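Local coordinates for acyl-CoA N-acyltransferases (NAT) superfamily protein (Arabidopsis thaliana, PDB 6TH0), which probably transfers the acetyl group of acetyl-CoA to the N-terminal methionine of transmembrane proteins and to lysine side chains, at residues L19-I22 / H23-F27; E104-K108 / R109-K113; H139-P142 / A143-L146. All coordinates share one frame; numbering follows the deposited sequence.

The three contacts come in series along the GNAT acetyltransferase domain, and each touches the same acetyl-CoA molecule. Contact 1 lies at the end of helix 16-26, contact 2 in the loop after strand 93-102 and the first turn of helix 111-123, and contact 3 at the start of helix 141-149, just after strand 129-137. Centres of contacts 1 and 2 are about 16 Å apart, those of contacts 2 and 3 about 14 Å, and those of contacts 1 and 3, which do not touch, about 19 Å. I26 packs on R107, and A112 on L146, which makes contact 2 the middle piece. Together they line the cofactor from its 3'-phosphate and pyrophosphate to the thioester, with residues far apart in sequence sharing one ligand.

Contact 1. Residues L19-I22 / H23-F27; sequences LEQI and HRDIF. With ACO (acetyl coenzyme *a), chain C.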
loop_
_atom_site.group_PDB
_atom_site.type_symbol
_atom_site.label_atom_id
_atom_site.label_comp_id
_atom_site.label_asym_id
_atom_site.label_seq_id
_atom_site.Cartn_x
_atom_site.Cartn_y
_atom_site.Cartn_z
ATOM N N LEU A 19 6.061 2.224 -13.542
ATOM C CA LEU A 19 5.288 1.561 -12.500
ATOM C C LEU A 19 5.109 0.083 -12.798
ATOM O O LEU A 19 5.290 -0.764 -11.907
ATOM C CB LEU A 19 3.917 2.235 -12.348
ATOM C CG LEU A 19 3.087 1.821 -11.129
ATOM C CD1 LEU A 19 3.710 2.223 -9.791
ATOM C CD2 LEU A 19 1.643 2.331 -11.269
ATOM N N GLU A 20 4.740 -0.250 -14.036
ATOM C CA GLU A 20 4.552 -1.654 -14.375
ATOM C C GLU A 20 5.865 -2.398 -14.241
ATOM O O GLU A 20 5.920 -3.492 -13.673
ATOM C CB GLU A 20 4.028 -1.820 -15.797
ATOM C CG GLU A 20 2.568 -1.474 -16.020
ATOM C CD GLU A 20 2.165 -1.711 -17.464
ATOM O OE1 GLU A 20 2.828 -1.151 -18.366
ATOM O OE2 GLU A 20 1.202 -2.474 -17.701
ATOM N N GLN A 21 6.939 -1.780 -14.717
ATOM C CA GLN A 21 8.240 -2.441 -14.741
ATOM C C GLN A 21 8.746 -2.728 -13.330
ATOM O O GLN A 21 9.207 -3.839 -13.043
ATOM C CB GLN A 21 9.206 -1.558 -15.528
ATOM C CG GLN A 21 10.671 -1.901 -15.425
ATOM C CD GLN A 21 11.507 -0.649 -15.241
ATOM O OE1 GLN A 21 11.830 -0.267 -14.114
ATOM N NE2 GLN A 21 11.838 0.014 -16.343
ATOM N N ILE A 22 8.666 -1.742 -12.434
ATOM C CA ILE A 22 9.142 -1.928 -11.065
ATOM C C ILE A 22 8.297 -2.966 -10.327
ATOM O O ILE A 22 8.826 -3.755 -9.535
ATOM C CB ILE A 22 9.195 -0.582 -10.320
ATOM C CG1 ILE A 22 10.052 -0.725 -9.051
ATOM C CG2 ILE A 22 7.776 -0.098 -9.960
ATOM C CD1 ILE A 22 10.448 0.600 -8.430
ATOM N N HIS A 23 6.971 -2.971 -10.533
ATOM C CA HIS A 23 6.172 -4.035 -9.932
ATOM C C HIS A 23 6.649 -5.415 -10.384
ATOM O O HIS A 23 6.819 -6.327 -9.564
ATOM C CB HIS A 23 4.689 -3.850 -10.247
ATOM C CG HIS A 23 3.991 -2.900 -9.320
ATOM N ND1 HIS A 23 4.174 -1.533 -9.368
ATOM C CD2 HIS A 23 3.121 -3.126 -8.304
ATOM C CE1 HIS A 23 3.433 -0.957 -8.436
ATOM N NE2 HIS A 23 2.783 -1.900 -7.775
ATOM N N ARG A 24 6.858 -5.586 -11.687
ATOM C CA ARG A 24 7.338 -6.862 -12.194
ATOM C C ARG A 24 8.673 -7.222 -11.561
ATOM O O ARG A 24 8.935 -8.393 -11.251
ATOM C CB ARG A 24 7.461 -6.797 -13.718
ATOM C CG ARG A 24 8.263 -7.927 -14.335
ATOM C CD ARG A 24 7.666 -9.298 -14.065
ATOM N NE ARG A 24 6.367 -9.475 -14.707
ATOM C CZ ARG A 24 5.774 -10.651 -14.881
ATOM N NH1 ARG A 24 6.363 -11.763 -14.467
ATOM N NH2 ARG A 24 4.591 -10.714 -15.471
ATOM N N ASP A 25 9.525 -6.221 -11.345
ATOM C CA ASP A 25 10.889 -6.526 -10.928
ATOM C C ASP A 25 10.993 -6.799 -9.428
ATOM O O ASP A 25 11.819 -7.624 -9.016
ATOM C CB ASP A 25 11.819 -5.367 -11.287
ATOM C CG ASP A 25 12.151 -5.290 -12.764
ATOM O OD1 ASP A 25 11.826 -6.210 -13.559
ATOM O OD2 ASP A 25 12.799 -4.291 -13.146
ATOM N N ILE A 26 10.203 -6.115 -8.592
ATOM C CA ILE A 26 10.417 -6.225 -7.145
ATOM C C ILE A 26 9.180 -6.623 -6.360
ATOM O O ILE A 26 9.292 -6.972 -5.173
ATOM C CB ILE A 26 11.014 -4.931 -6.551
ATOM C CG1 ILE A 26 9.948 -3.840 -6.365
ATOM C CG2 ILE A 26 12.182 -4.410 -7.420
ATOM C CD1 ILE A 26 10.517 -2.592 -5.700
ATOM N N PHE A 27 7.990 -6.566 -6.972
ATOM C CA PHE A 27 6.816 -6.890 -6.180
ATOM C C PHE A 27 6.360 -8.308 -6.489
ATOM O O PHE A 27 6.002 -8.610 -7.638
ATOM C CB PHE A 27 5.685 -5.896 -6.426
ATOM C CG PHE A 27 4.653 -5.937 -5.349
ATOM C CD1 PHE A 27 4.901 -5.337 -4.133
ATOM C CD2 PHE A 27 3.475 -6.644 -5.518
ATOM C CE1 PHE A 27 3.965 -5.411 -3.096
ATOM C CE2 PHE A 27 2.556 -6.723 -4.500
ATOM C CZ PHE A 27 2.803 -6.106 -3.288
HETATM N N1A ACO C . 19.820 4.376 8.613
HETATM C C2A ACO C . 19.861 3.004 8.722
HETATM N N3A ACO C . 18.882 2.084 8.662
HETATM C C4A ACO C . 17.639 2.668 8.451
HETATM C C5A ACO C . 17.434 4.078 8.316
HETATM C C6A ACO C . 18.572 4.903 8.407
HETATM N N6A ACO C . 18.440 6.262 8.285
HETATM N N7A ACO C . 16.082 4.377 8.110
HETATM C C8A ACO C . 15.480 3.169 8.119
HETATM N N9A ACO C . 16.369 2.114 8.324
HETATM C C1B ACO C . 16.064 0.685 8.405
HETATM C C2B ACO C . 14.695 0.356 9.158
HETATM O O2B ACO C . 14.893 0.370 10.509
HETATM C C3B ACO C . 14.622 -1.136 8.581
HETATM O O3B ACO C . 15.573 -1.804 9.252
HETATM P P3B ACO C . 15.160 -3.578 9.508
HETATM O O7A ACO C . 15.379 -3.992 8.077
HETATM O O8A ACO C . 16.187 -4.041 10.527
HETATM O O9A ACO C . 13.716 -3.452 9.935
HETATM C C4B ACO C . 14.994 -0.924 7.075
HETATM O O4B ACO C . 15.968 0.170 7.046
HETATM C C5B ACO C . 13.753 -0.644 6.207
HETATM O O5B ACO C . 13.007 0.421 6.707
HETATM P P1A ACO C . 12.635 1.435 5.460
HETATM O O1A ACO C . 13.885 1.984 4.878
HETATM O O2A ACO C . 11.534 2.337 5.941
HETATM O O3A ACO C . 11.909 0.573 4.196
HETATM P P2A ACO C . 12.699 0.559 2.817
HETATM O O4A ACO C . 12.578 1.841 2.078
HETATM O O5A ACO C . 14.022 -0.158 2.867
HETATM O O6A ACO C . 11.729 -0.485 1.825
HETATM C CBP ACO C . 10.425 -2.492 1.569
HETATM C CCP ACO C . 11.162 -1.505 2.575
HETATM C CDP ACO C . 9.248 -1.744 0.987
HETATM C CEP ACO C . 9.954 -3.748 2.305
HETATM C CAP ACO C . 11.484 -2.829 0.485
HETATM O OAP ACO C . 12.480 -3.709 0.999
HETATM C C9P ACO C . 10.918 -3.498 -0.765
HETATM O O9P ACO C . 10.624 -2.835 -1.735
HETATM N N8P ACO C . 10.825 -4.874 -0.792
HETATM C C7P ACO C . 10.287 -5.604 -1.987
HETATM C C6P ACO C . 8.830 -5.300 -2.184
HETATM C C5P ACO C . 8.110 -5.833 -0.995
HETATM O O5P ACO C . 8.401 -6.862 -0.405
HETATM N N4P ACO C . 7.043 -5.081 -0.548
HETATM C C3P ACO C . 6.359 -5.605 0.633
HETATM C C2P ACO C . 4.928 -5.204 0.598
HETATM S S1P ACO C . 4.107 -5.922 2.103
HETATM C C ACO C . 3.642 -7.484 1.359
HETATM O O ACO C . 4.196 -8.524 1.620
HETATM C CH3 ACO C . 2.595 -7.450 0.371
HETATM O O HOH W 1 12.249 -1.884 -12.099
#
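L19 and H23, one helical turn apart, lie side by side, and their polar contact is double: L19 O accepts from both the backbone N and the ring ND1 of H23. The ND1 bond to L19 O (2.9 Å) comes from above the carbonyl plane, while H23 N arrives from the opposite face. With the ring CG beside its own backbone N (chi1 -84°), the imidazole folds back along the helix to make this bond. T99 takes NE2, so both ring nitrogens are engaged and the ring's rotation is fixed. A water bridges Q21 and D25, giving one proton to Q21 OE1 at 2.6 Å and one to D25 OD2; R18 also binds that amide oxygen.

Van der Waals contacts run alongside: L19 CD1 meets the imidazole carbon H23 CE1 at 3.5 Å, and I22 CG1 touches I26 CD1 at 3.9 Å, branched aliphatic chains suiting both buried I22 and pocket-lining I26. The C-terminal end of helix 16-26 brings I26 and F27 to the acetyl-CoA pocket of the GNAT domain, where I26 O and F27 CE1 touch the pantetheine arm, CE1 lying 3.8 Å from C2P.

Helix 33-41 packs on L19 through F36 and V39, while F66 of strand 63-73 meets L19, I22, H23 and I26.

Contact 2. Residues E104-K108 / R109-K113; sequences ETYRK and RGIAK. With ACO (acetyl coenzyme *a), chain C.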
loop_
_atom_site.group_PDB
_atom_site.type_symbol
_atom_site.label_atom_id
_atom_site.label_comp_id
_atom_site.label_asym_id
_atom_site.label_seq_id
_atom_site.Cartn_x
_atom_site.Cartn_y
_atom_site.Cartn_z
ATOM N N GLU A 104 15.977 -1.251 -4.913
ATOM C CA GLU A 104 16.954 -1.854 -4.013
ATOM C C GLU A 104 17.989 -0.836 -3.521
ATOM O O GLU A 104 18.283 -0.759 -2.323
ATOM C CB GLU A 104 17.583 -3.050 -4.737
ATOM C CG GLU A 104 18.028 -4.187 -3.846
ATOM C CD GLU A 104 18.165 -5.509 -4.602
ATOM O OE1 GLU A 104 17.761 -5.589 -5.786
ATOM O OE2 GLU A 104 18.635 -6.491 -3.989
ATOM N N THR A 105 18.536 -0.023 -4.422
ATOM C CA THR A 105 19.591 0.896 -4.005
ATOM C C THR A 105 19.091 2.068 -3.164
ATOM O O THR A 105 19.915 2.848 -2.677
ATOM C CB THR A 105 20.345 1.414 -5.230
ATOM O OG1 THR A 105 19.419 1.985 -6.163
ATOM C CG2 THR A 105 21.099 0.274 -5.902
ATOM N N TYR A 106 17.780 2.235 -2.991
ATOM C CA TYR A 106 17.241 3.298 -2.147
ATOM C C TYR A 106 16.707 2.782 -0.816
ATOM O O TYR A 106 16.103 3.551 -0.063
ATOM C CB TYR A 106 16.134 4.067 -2.887
ATOM C CG TYR A 106 16.650 5.100 -3.864
ATOM C CD1 TYR A 106 17.014 4.744 -5.152
ATOM C CD2 TYR A 106 16.769 6.432 -3.491
ATOM C CE1 TYR A 106 17.493 5.684 -6.046
ATOM C CE2 TYR A 106 17.250 7.380 -4.376
ATOM C CZ TYR A 106 17.607 6.999 -5.655
ATOM O OH TYR A 106 18.082 7.936 -6.547
ATOM N N ARG A 107 16.906 1.506 -0.511
ATOM C CA ARG A 107 16.304 0.917 0.673
ATOM C C ARG A 107 17.065 1.280 1.944
ATOM O O ARG A 107 18.221 1.703 1.917
ATOM C CB ARG A 107 16.203 -0.594 0.511
ATOM C CG ARG A 107 15.147 -0.960 -0.501
ATOM C CD ARG A 107 15.055 -2.447 -0.727
ATOM N NE ARG A 107 14.236 -2.716 -1.891
ATOM C CZ ARG A 107 14.083 -3.909 -2.446
ATOM N NH1 ARG A 107 14.689 -4.965 -1.921
ATOM N NH2 ARG A 107 13.320 -4.044 -3.521
ATOM N N LYS A 108 16.379 1.122 3.076
ATOM C CA LYS A 108 16.945 1.389 4.397
ATOM C C LYS A 108 17.236 2.869 4.602
ATOM O O LYS A 108 18.192 3.233 5.286
ATOM C CB LYS A 108 18.206 0.548 4.653
ATOM C CG LYS A 108 17.934 -0.946 4.519
ATOM C CD LYS A 108 18.778 -1.757 5.484
ATOM C CE LYS A 108 17.961 -2.926 6.037
ATOM N NZ LYS A 108 18.575 -3.557 7.246
ATOM N N ARG A 109 16.420 3.730 3.996
ATOM C CA ARG A 109 16.517 5.170 4.185
ATOM C C ARG A 109 15.219 5.759 4.722
ATOM O O ARG A 109 15.119 6.983 4.873
ATOM C CB ARG A 109 16.911 5.852 2.869
ATOM C CG ARG A 109 18.234 5.353 2.300
ATOM C CD ARG A 109 18.671 6.114 1.060
ATOM N NE ARG A 109 19.783 5.430 0.404
ATOM C CZ ARG A 109 20.332 5.809 -0.746
ATOM N NH1 ARG A 109 21.340 5.117 -1.258
ATOM N NH2 ARG A 109 19.873 6.873 -1.389
ATOM N N GLY A 110 14.237 4.920 5.044
ATOM C CA GLY A 110 12.962 5.395 5.539
ATOM C C GLY A 110 11.940 5.732 4.477
ATOM O O GLY A 110 10.889 6.294 4.809
ATOM N N ILE A 111 12.199 5.400 3.213
ATOM C CA ILE A 111 11.264 5.768 2.154
ATOM C C ILE A 111 9.964 4.980 2.287
ATOM O O ILE A 111 8.867 5.545 2.203
ATOM C CB ILE A 111 11.927 5.584 0.776
ATOM C CG1 ILE A 111 13.077 6.582 0.630
ATOM C CG2 ILE A 111 10.907 5.767 -0.367
ATOM C CD1 ILE A 111 13.999 6.305 -0.577
ATOM N N ALA A 112 10.060 3.671 2.522
ATOM C CA ALA A 112 8.844 2.875 2.665
ATOM C C ALA A 112 8.031 3.337 3.858
ATOM O O ALA A 112 6.801 3.433 3.782
ATOM C CB ALA A 112 9.173 1.390 2.795
ATOM N N LYS A 113 8.693 3.607 4.980
ATOM C CA LYS A 113 7.988 4.156 6.128
ATOM C C LYS A 113 7.258 5.441 5.755
ATOM O O LYS A 113 6.108 5.656 6.159
ATOM C CB LYS A 113 8.978 4.396 7.267
ATOM C CG LYS A 113 8.349 4.965 8.523
ATOM C CD LYS A 113 9.393 5.046 9.644
ATOM C CE LYS A 113 8.746 5.252 11.003
ATOM N NZ LYS A 113 8.069 6.573 11.114
HETATM N N1A ACO C . 19.820 4.376 8.613
HETATM C C2A ACO C . 19.861 3.004 8.722
HETATM N N3A ACO C . 18.882 2.084 8.662
HETATM C C4A ACO C . 17.639 2.668 8.451
HETATM C C5A ACO C . 17.434 4.078 8.316
HETATM C C6A ACO C . 18.572 4.903 8.407
HETATM N N6A ACO C . 18.440 6.262 8.285
HETATM N N7A ACO C . 16.082 4.377 8.110
HETATM C C8A ACO C . 15.480 3.169 8.119
HETATM N N9A ACO C . 16.369 2.114 8.324
HETATM C C1B ACO C . 16.064 0.685 8.405
HETATM C C2B ACO C . 14.695 0.356 9.158
HETATM O O2B ACO C . 14.893 0.370 10.509
HETATM C C3B ACO C . 14.622 -1.136 8.581
HETATM O O3B ACO C . 15.573 -1.804 9.252
HETATM P P3B ACO C . 15.160 -3.578 9.508
HETATM O O7A ACO C . 15.379 -3.992 8.077
HETATM O O8A ACO C . 16.187 -4.041 10.527
HETATM O O9A ACO C . 13.716 -3.452 9.935
HETATM C C4B ACO C . 14.994 -0.924 7.075
HETATM O O4B ACO C . 15.968 0.170 7.046
HETATM C C5B ACO C . 13.753 -0.644 6.207
HETATM O O5B ACO C . 13.007 0.421 6.707
HETATM P P1A ACO C . 12.635 1.435 5.460
HETATM O O1A ACO C . 13.885 1.984 4.878
HETATM O O2A ACO C . 11.534 2.337 5.941
HETATM O O3A ACO C . 11.909 0.573 4.196
HETATM P P2A ACO C . 12.699 0.559 2.817
HETATM O O4A ACO C . 12.578 1.841 2.078
HETATM O O5A ACO C . 14.022 -0.158 2.867
HETATM O O6A ACO C . 11.729 -0.485 1.825
HETATM C CBP ACO C . 10.425 -2.492 1.569
HETATM C CCP ACO C . 11.162 -1.505 2.575
HETATM C CDP ACO C . 9.248 -1.744 0.987
HETATM C CEP ACO C . 9.954 -3.748 2.305
HETATM C CAP ACO C . 11.484 -2.829 0.485
HETATM O OAP ACO C . 12.480 -3.709 0.999
HETATM C C9P ACO C . 10.918 -3.498 -0.765
HETATM O O9P ACO C . 10.624 -2.835 -1.735
HETATM N N8P ACO C . 10.825 -4.874 -0.792
HETATM C C7P ACO C . 10.287 -5.604 -1.987
HETATM C C6P ACO C . 8.830 -5.300 -2.184
HETATM C C5P ACO C . 8.110 -5.833 -0.995
HETATM O O5P ACO C . 8.401 -6.862 -0.405
HETATM N N4P ACO C . 7.043 -5.081 -0.548
HETATM C C3P ACO C . 6.359 -5.605 0.633
HETATM C C2P ACO C . 4.928 -5.204 0.598
HETATM S S1P ACO C . 4.107 -5.922 2.103
HETATM C C ACO C . 3.642 -7.484 1.359
HETATM O O ACO C . 4.196 -8.524 1.620
HETATM C CH3 ACO C . 2.595 -7.450 0.371
HETATM O O HOH W 2 14.380 3.622 2.071
#
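This is the pyrophosphate-binding loop of the GNAT fold, where the chain passes from strand 93-102 into helix 111-123 and offers its backbone N-H groups to acetyl-CoA. K108 N gives a nearly straight bond to O5A at 2.7 Å, G110 N donates to O1A at 3.0 Å, and A112 N and K113 N hold O4A and O2A. The sequence R107-K108-R109-G110-I111-A112 fits the Q/R-x-x-G-x-G/A signature of GNAT motif A, whose loop lays the phosphates against the start of a helix, where the helix dipole is likely to favour their negative charge. G110, at the N-cap, has backbone angles that would jam a side chain against the preceding carbonyl oxygen, and A112 is small enough to let its CB lie 3.2 Å from the bridging O3A. A water ties the loop together, accepting from R109 N and I111 N and lying close to Y106 O and the cofactor's O4A.

R107 reaches along the pantetheine arm with an extended chain, one face of its guanidinium lying over C9P and the opposite face over E104 CA; NE is held by V102 O. A serine in its place would probably uncover the pantetheine amide there and leave V102 O without this donor. R109 turns back over the loop, and Y106 CA lies over the centre of its guanidinium, 4.1 Å from the plane. R109 NH2 comes to 3.8 Å from Y106 CD2, ring and guanidinium being inclined to each other. I111 CD1 packs against Y106 CB at 3.9 Å, while the tyrosine hydroxyl reaches D52.

Contact 3. Residues H139-P142 / A143-L146; sequences HNNP and AIRL. With ACO (acetyl coenzyme *a), chain C.
P142 and A143, in the first turn of helix 141-149, have the most surface buried here, followed by N141 and R145. Proline suits a first helical turn because no N-H is needed from it there, and P142 O still accepts from L146 N at 3.0 Å. Its ring CG lies 3.7 Å from R145 NH1, crossing the arginine at a slant.

A143 is the residue that the cap holds. Its N-H goes to OD1 of the N-cap residue N140 at 3.1 Å, the donor standing 58° out of the amide plane. With CG anti to the backbone N (chi1 -170°), N140 swings its amide over the helix start, and the same group turns ND2 to the cofactor's O5P at 3.1 Å. One asparagine thus caps the helix with its oxygen and donates to pantetheine with its nitrogen, through a bent bond. The small methyl of A143 lies against both the N140 amide and the cofactor, its CB 3.9 Å from the thioester sulfur S1P.

R145 bends at chi3 (-57°) so that its guanidinium lies with one face over the N141-P142 backbone and an edge turned to the 3'-phosphate. NE binds O9A at 3.0 Å and NH1 binds O7A at 3.1 Å, both nearly straight. L146 packs on A112 of helix 111-123, while I144 faces strands 129-137 and 167-177.

Two side-by-side donors, NE and NH1, each on its own phosphate oxygen, would restrict the phosphate's rotation and probably balance part of its charge, while N140 recognises a neutral amide near the reacting end.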
loop_
_atom_site.group_PDB
_atom_site.type_symbol
_atom_site.label_atom_id
_atom_site.label_comp_id
_atom_site.label_asym_id
_atom_site.label_seq_id
_atom_site.Cartn_x
_atom_site.Cartn_y
_atom_site.Cartn_z
ATOM N N HIS A 139 6.309 -14.764 5.230
ATOM C CA HIS A 139 7.733 -14.989 5.444
ATOM C C HIS A 139 8.554 -13.744 5.141
ATOM O O HIS A 139 9.785 -13.808 5.144
ATOM C CB HIS A 139 8.224 -16.165 4.598
ATOM C CG HIS A 139 8.073 -15.951 3.127
ATOM N ND1 HIS A 139 8.843 -15.046 2.429
ATOM C CD2 HIS A 139 7.235 -16.510 2.222
ATOM C CE1 HIS A 139 8.493 -15.062 1.155
ATOM N NE2 HIS A 139 7.521 -15.945 1.003
ATOM N N ASN A 140 7.895 -12.611 4.886
ATOM C CA ASN A 140 8.569 -11.348 4.579
ATOM C C ASN A 140 8.805 -10.594 5.886
ATOM O O ASN A 140 8.065 -9.685 6.262
ATOM C CB ASN A 140 7.743 -10.531 3.595
ATOM C CG ASN A 140 8.497 -9.310 3.050
ATOM O OD1 ASN A 140 9.450 -8.820 3.653
ATOM N ND2 ASN A 140 8.028 -8.792 1.929
ATOM N N ASN A 141 9.878 -10.979 6.575
ATOM C CA ASN A 141 10.182 -10.379 7.869
ATOM C C ASN A 141 10.438 -8.876 7.784
ATOM O O ASN A 141 9.992 -8.150 8.691
ATOM C CB ASN A 141 11.359 -11.139 8.494
ATOM C CG ASN A 141 10.899 -12.323 9.333
ATOM O OD1 ASN A 141 9.709 -12.463 9.627
ATOM N ND2 ASN A 141 11.821 -13.198 9.679
ATOM N N PRO A 142 11.163 -8.353 6.788
ATOM C CA PRO A 142 11.343 -6.892 6.721
ATOM C C PRO A 142 10.028 -6.137 6.652
ATOM O O PRO A 142 9.875 -5.099 7.317
ATOM C CB PRO A 142 12.191 -6.710 5.458
ATOM C CG PRO A 142 13.011 -7.963 5.415
ATOM C CD PRO A 142 12.100 -9.064 5.897
ATOM N N ALA A 143 9.064 -6.654 5.887
ATOM C CA ALA A 143 7.754 -6.014 5.797
ATOM C C ALA A 143 7.018 -6.087 7.129
ATOM O O ALA A 143 6.424 -5.099 7.561
ATOM C CB ALA A 143 6.934 -6.673 4.691
ATOM N N ILE A 144 7.039 -7.249 7.784
ATOM C CA ILE A 144 6.434 -7.372 9.115
ATOM C C ILE A 144 7.026 -6.345 10.078
ATOM O O ILE A 144 6.293 -5.644 10.786
ATOM C CB ILE A 144 6.599 -8.808 9.643
ATOM C CG1 ILE A 144 5.808 -9.782 8.758
ATOM C CG2 ILE A 144 6.223 -8.902 11.128
ATOM C CD1 ILE A 144 6.085 -11.248 9.076
ATOM N N ARG A 145 8.364 -6.244 10.138
ATOM C CA ARG A 145 8.989 -5.267 11.032
ATOM C C ARG A 145 8.578 -3.838 10.685
ATOM O O ARG A 145 8.424 -2.990 11.577
ATOM C CB ARG A 145 10.515 -5.402 11.001
ATOM C CG ARG A 145 11.035 -6.733 11.524
ATOM C CD ARG A 145 12.552 -6.729 11.785
ATOM N NE ARG A 145 13.336 -6.382 10.598
ATOM C CZ ARG A 145 13.798 -7.268 9.713
ATOM N NH1 ARG A 145 14.504 -6.858 8.665
ATOM N NH2 ARG A 145 13.548 -8.562 9.866
ATOM N N LEU A 146 8.454 -3.542 9.392
ATOM C CA LEU A 146 8.092 -2.195 8.944
ATOM C C LEU A 146 6.694 -1.811 9.413
ATOM O O LEU A 146 6.472 -0.719 9.951
ATOM C CB LEU A 146 8.182 -2.125 7.413
ATOM C CG LEU A 146 7.727 -0.844 6.706
ATOM C CD1 LEU A 146 8.550 0.340 7.161
ATOM C CD2 LEU A 146 7.819 -1.018 5.177
HETATM N N1A ACO C . 19.820 4.376 8.613
HETATM C C2A ACO C . 19.861 3.004 8.722
HETATM N N3A ACO C . 18.882 2.084 8.662
HETATM C C4A ACO C . 17.639 2.668 8.451
HETATM C C5A ACO C . 17.434 4.078 8.316
HETATM C C6A ACO C . 18.572 4.903 8.407
HETATM N N6A ACO C . 18.440 6.262 8.285
HETATM N N7A ACO C . 16.082 4.377 8.110
HETATM C C8A ACO C . 15.480 3.169 8.119
HETATM N N9A ACO C . 16.369 2.114 8.324
HETATM C C1B ACO C . 16.064 0.685 8.405
HETATM C C2B ACO C . 14.695 0.356 9.158
HETATM O O2B ACO C . 14.893 0.370 10.509
HETATM C C3B ACO C . 14.622 -1.136 8.581
HETATM O O3B ACO C . 15.573 -1.804 9.252
HETATM P P3B ACO C . 15.160 -3.578 9.508
HETATM O O7A ACO C . 15.379 -3.992 8.077
HETATM O O8A ACO C . 16.187 -4.041 10.527
HETATM O O9A ACO C . 13.716 -3.452 9.935
HETATM C C4B ACO C . 14.994 -0.924 7.075
HETATM O O4B ACO C . 15.968 0.170 7.046
HETATM C C5B ACO C . 13.753 -0.644 6.207
HETATM O O5B ACO C . 13.007 0.421 6.707
HETATM P P1A ACO C . 12.635 1.435 5.460
HETATM O O1A ACO C . 13.885 1.984 4.878
HETATM O O2A ACO C . 11.534 2.337 5.941
HETATM O O3A ACO C . 11.909 0.573 4.196
HETATM P P2A ACO C . 12.699 0.559 2.817
HETATM O O4A ACO C . 12.578 1.841 2.078
HETATM O O5A ACO C . 14.022 -0.158 2.867
HETATM O O6A ACO C . 11.729 -0.485 1.825
HETATM C CBP ACO C . 10.425 -2.492 1.569
HETATM C CCP ACO C . 11.162 -1.505 2.575
HETATM C CDP ACO C . 9.248 -1.744 0.987
HETATM C CEP ACO C . 9.954 -3.748 2.305
HETATM C CAP ACO C . 11.484 -2.829 0.485
HETATM O OAP ACO C . 12.480 -3.709 0.999
HETATM C C9P ACO C . 10.918 -3.498 -0.765
HETATM O O9P ACO C . 10.624 -2.835 -1.735
HETATM N N8P ACO C . 10.825 -4.874 -0.792
HETATM C C7P ACO C . 10.287 -5.604 -1.987
HETATM C C6P ACO C . 8.830 -5.300 -2.184
HETATM C C5P ACO C . 8.110 -5.833 -0.995
HETATM O O5P ACO C . 8.401 -6.862 -0.405
HETATM N N4P ACO C . 7.043 -5.081 -0.548
HETATM C C3P ACO C . 6.359 -5.605 0.633
HETATM C C2P ACO C . 4.928 -5.204 0.598
HETATM S S1P ACO C . 4.107 -5.922 2.103
HETATM C C ACO C . 3.642 -7.484 1.359
HETATM O O ACO C . 4.196 -8.524 1.620
HETATM C CH3 ACO C . 2.595 -7.450 0.371
#